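Formiminoglutamase (Trypanosoma cruzi, PDB 4MYK) hydrolyses N-formimino-L-glutamate as an arginase-like, manganese-dependent enzyme of the arginase/deacetylase fold. Local coordinates at residues Val33-Pro38 with Ser103-Val108. The protein carries 1 engineered substitution. Numbering follows the deposited sequence.
Sequences VIIGFP and SKVFTV
Ile35 reaches from segment 33-38, on strand 32-37, to segment 103-108, on helix 94-110, with the end of its side chain, its CD1 meeting Lys104 CG at 3.8 Å and Val105 CG2 at 4.1 Å. CG1 lies anti to the carbonyl carbon (chi1 -62°) and the chain continues extended, which carries CD1 forward to these two neighbours on the helix. The CG methylene of Lys104 joins this apolar contact, while its ammonium pairs with Glu27 in a salt bridge. Two residues back along the strand, Val33 CG1 meets Val108 CG2 at 4.2 Å, a plain methyl-to-methyl contact between side chains that cross obliquely. The touching branch of Val33 is the one anti to the backbone N (chi1 173°); that of Val108 is anti to the carbonyl carbon. The helix is held by its own bonds here: Lys104 O accepts both Val108 N and Thr107 OG1, the hydroxyl lying 2.7 Å from that oxygen. The two short segments run almost exactly antiparallel (174°), their axes 10.3 Å apart, as expected for a helix laid on the parallel sheet of this α/β fold. Strand 32-37 lies between strands 83-88 and 114-119, and helix 94-110 is the crossover joining those two. Ala86 meets Val33 and Lys104, Pro115 touches Val105 and Val108, and helix 125-135 packs Asn128 and Ala131 against Val105.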
ATOM      1  N   VAL A  33       3.526  -4.802  31.470  1.00 21.37           N
ATOM      2  CA  VAL A  33       4.564  -5.825  31.381  1.00 20.26           C
ATOM      3  C   VAL A  33       4.559  -6.585  30.041  1.00 18.11           C
ATOM      4  O   VAL A  33       3.544  -7.148  29.636  1.00 19.06           O
ATOM      5  CB  VAL A  33       4.529  -6.767  32.613  1.00 23.00           C
ATOM      6  CG1 VAL A  33       5.486  -7.943  32.440  1.00 19.36           C
ATOM      7  CG2 VAL A  33       4.877  -5.969  33.875  1.00 21.79           C
ATOM      8  N   ILE A  34       5.711  -6.556  29.364  1.00 18.33           N
ATOM      9  CA  ILE A  34       5.925  -7.224  28.079  1.00 19.92           C
ATOM     10  C   ILE A  34       6.468  -8.648  28.257  1.00 18.62           C
ATOM     11  O   ILE A  34       7.476  -8.869  28.928  1.00 18.08           O
ATOM     12  CB  ILE A  34       6.920  -6.437  27.187  1.00 18.62           C
ATOM     13  CG1 ILE A  34       6.415  -5.023  26.912  1.00 17.75           C
ATOM     14  CG2 ILE A  34       7.172  -7.172  25.887  1.00 16.01           C
ATOM     15  CD1 ILE A  34       7.489  -4.102  26.377  1.00 18.97           C
ATOM     16  N   ILE A  35       5.786  -9.605  27.638  1.00 18.18           N
ATOM     17  CA  ILE A  35       6.148 -11.014  27.733  1.00 18.58           C
ATOM     18  C   ILE A  35       6.316 -11.558  26.325  1.00 16.73           C
ATOM     19  O   ILE A  35       5.441 -11.386  25.488  1.00 16.69           O
ATOM     20  CB  ILE A  35       5.042 -11.831  28.475  1.00 17.88           C
ATOM     21  CG1 ILE A  35       4.868 -11.322  29.914  1.00 19.08           C
ATOM     22  CG2 ILE A  35       5.361 -13.324  28.463  1.00 20.35           C
ATOM     23  CD1 ILE A  35       3.479 -11.570  30.510  1.00 16.84           C
ATOM     24  N   GLY A  36       7.439 -12.205  26.058  1.00 15.94           N
ATOM     25  CA  GLY A  36       7.681 -12.751  24.737  1.00 17.09           C
ATOM     26  C   GLY A  36       7.267 -14.201  24.640  1.00 18.11           C
ATOM     27  O   GLY A  36       7.472 -14.978  25.573  1.00 18.24           O
ATOM     28  N   PHE A  37       6.670 -14.564  23.508  1.00 16.93           N
ATOM     29  CA  PHE A  37       6.343 -15.958  23.227  1.00 16.83           C
ATOM     30  C   PHE A  37       6.881 -16.395  21.854  1.00 16.90           C
ATOM     31  O   PHE A  37       6.141 -16.423  20.858  1.00 17.46           O
ATOM     32  CB  PHE A  37       4.835 -16.213  23.360  1.00 19.83           C
ATOM     33  CG  PHE A  37       4.481 -17.667  23.558  1.00 21.27           C
ATOM     34  CD1 PHE A  37       4.917 -18.354  24.685  1.00 21.72           C
ATOM     35  CD2 PHE A  37       3.716 -18.342  22.625  1.00 18.50           C
ATOM     36  CE1 PHE A  37       4.604 -19.681  24.867  1.00 23.97           C
ATOM     37  CE2 PHE A  37       3.394 -19.665  22.801  1.00 20.08           C
ATOM     38  CZ  PHE A  37       3.838 -20.338  23.923  1.00 25.37           C
ATOM     39  N   PRO A  38       8.179 -16.759  21.808  1.00 19.22           N
ATOM     40  CA  PRO A  38       8.892 -17.087  20.571  1.00 17.75           C
ATOM     41  C   PRO A  38       8.574 -18.498  20.052  1.00 19.96           C
ATOM     42  O   PRO A  38       9.464 -19.347  20.015  1.00 20.20           O
ATOM     43  CB  PRO A  38      10.369 -17.004  20.988  1.00 19.53           C
ATOM     44  CG  PRO A  38      10.384 -16.819  22.501  1.00 19.35           C
ATOM     45  CD  PRO A  38       8.999 -17.049  22.995  1.00 18.62           C
ATOM     46  N   SER A 103       0.402 -18.987  33.156  1.00 18.09           N
ATOM     47  CA  SER A 103       0.649 -18.775  34.564  1.00 18.60           C
ATOM     48  C   SER A 103       1.225 -17.384  34.787  1.00 18.23           C
ATOM     49  O   SER A 103       0.899 -16.707  35.761  1.00 21.93           O
ATOM     50  CB  SER A 103       1.595 -19.855  35.082  1.00 21.75           C
ATOM     51  OG  SER A 103       1.753 -19.764  36.484  1.00 21.59           O
ATOM     52  N   LYS A 104       2.075 -16.963  33.861  1.00 22.15           N
ATOM     53  CA  LYS A 104       2.757 -15.673  33.934  1.00 21.60           C
ATOM     54  C   LYS A 104       1.819 -14.502  33.692  1.00 18.06           C
ATOM     55  O   LYS A 104       1.836 -13.534  34.424  1.00 19.04           O
ATOM     56  CB  LYS A 104       3.899 -15.627  32.916  1.00 20.99           C
ATOM     57  CG  LYS A 104       4.633 -14.293  32.869  1.00 18.45           C
ATOM     58  CD  LYS A 104       5.169 -13.927  34.223  1.00 21.63           C
ATOM     59  CE  LYS A 104       6.206 -12.839  34.110  1.00 20.07           C
ATOM     60  NZ  LYS A 104       7.007 -12.736  35.359  1.00 26.68           N
ATOM     61  N   VAL A 105       1.014 -14.588  32.642  1.00 19.35           N
ATOM     62  CA  VAL A 105       0.032 -13.554  32.359  1.00 18.58           C
ATOM     63  C   VAL A 105      -0.928 -13.394  33.537  1.00 20.87           C
ATOM     64  O   VAL A 105      -1.282 -12.272  33.914  1.00 24.35           O
ATOM     65  CB  VAL A 105      -0.760 -13.872  31.067  1.00 21.01           C
ATOM     66  CG1 VAL A 105      -1.899 -12.870  30.868  1.00 18.38           C
ATOM     67  CG2 VAL A 105       0.174 -13.879  29.868  1.00 18.78           C
ATOM     68  N   PHE A 106      -1.340 -14.517  34.124  1.00 22.46           N
ATOM     69  CA  PHE A 106      -2.252 -14.482  35.264  1.00 21.04           C
ATOM     70  C   PHE A 106      -1.679 -13.707  36.441  1.00 23.51           C
ATOM     71  O   PHE A 106      -2.351 -12.851  37.015  1.00 24.78           O
ATOM     72  CB  PHE A 106      -2.627 -15.877  35.741  1.00 21.74           C
ATOM     73  CG  PHE A 106      -3.426 -15.863  37.015  1.00 29.50           C
ATOM     74  CD1 PHE A 106      -4.776 -15.542  36.997  1.00 25.88           C
ATOM     75  CD2 PHE A 106      -2.823 -16.129  38.235  1.00 29.68           C
ATOM     76  CE1 PHE A 106      -5.514 -15.505  38.164  1.00 24.49           C
ATOM     77  CE2 PHE A 106      -3.562 -16.099  39.405  1.00 28.09           C
ATOM     78  CZ  PHE A 106      -4.910 -15.785  39.367  1.00 25.24           C
ATOM     79  N   THR A 107      -0.437 -14.016  36.801  1.00 24.17           N
ATOM     80  CA  THR A 107       0.229 -13.321  37.897  1.00 23.74           C
ATOM     81  C   THR A 107       0.239 -11.804  37.680  1.00 23.83           C
ATOM     82  O   THR A 107      -0.127 -11.049  38.576  1.00 23.69           O
ATOM     83  CB  THR A 107       1.657 -13.878  38.160  1.00 23.68           C
ATOM     84  OG1 THR A 107       2.520 -13.565  37.061  1.00 28.46           O
ATOM     85  CG2 THR A 107       1.614 -15.386  38.340  1.00 22.72           C
ATOM     86  N   VAL A 108       0.628 -11.359  36.484  1.00 24.53           N
ATOM     87  CA  VAL A 108       0.597  -9.928  36.158  1.00 24.54           C
ATOM     88  C   VAL A 108      -0.821  -9.374  36.295  1.00 21.40           C
ATOM     89  O   VAL A 108      -1.027  -8.284  36.830  1.00 19.31           O
ATOM     90  CB  VAL A 108       1.143  -9.620  34.734  1.00 19.67           C
ATOM     91  CG1 VAL A 108       0.975  -8.152  34.414  1.00 20.87           C
ATOM     92  CG2 VAL A 108       2.598  -9.989  34.632  1.00 20.74           C
TER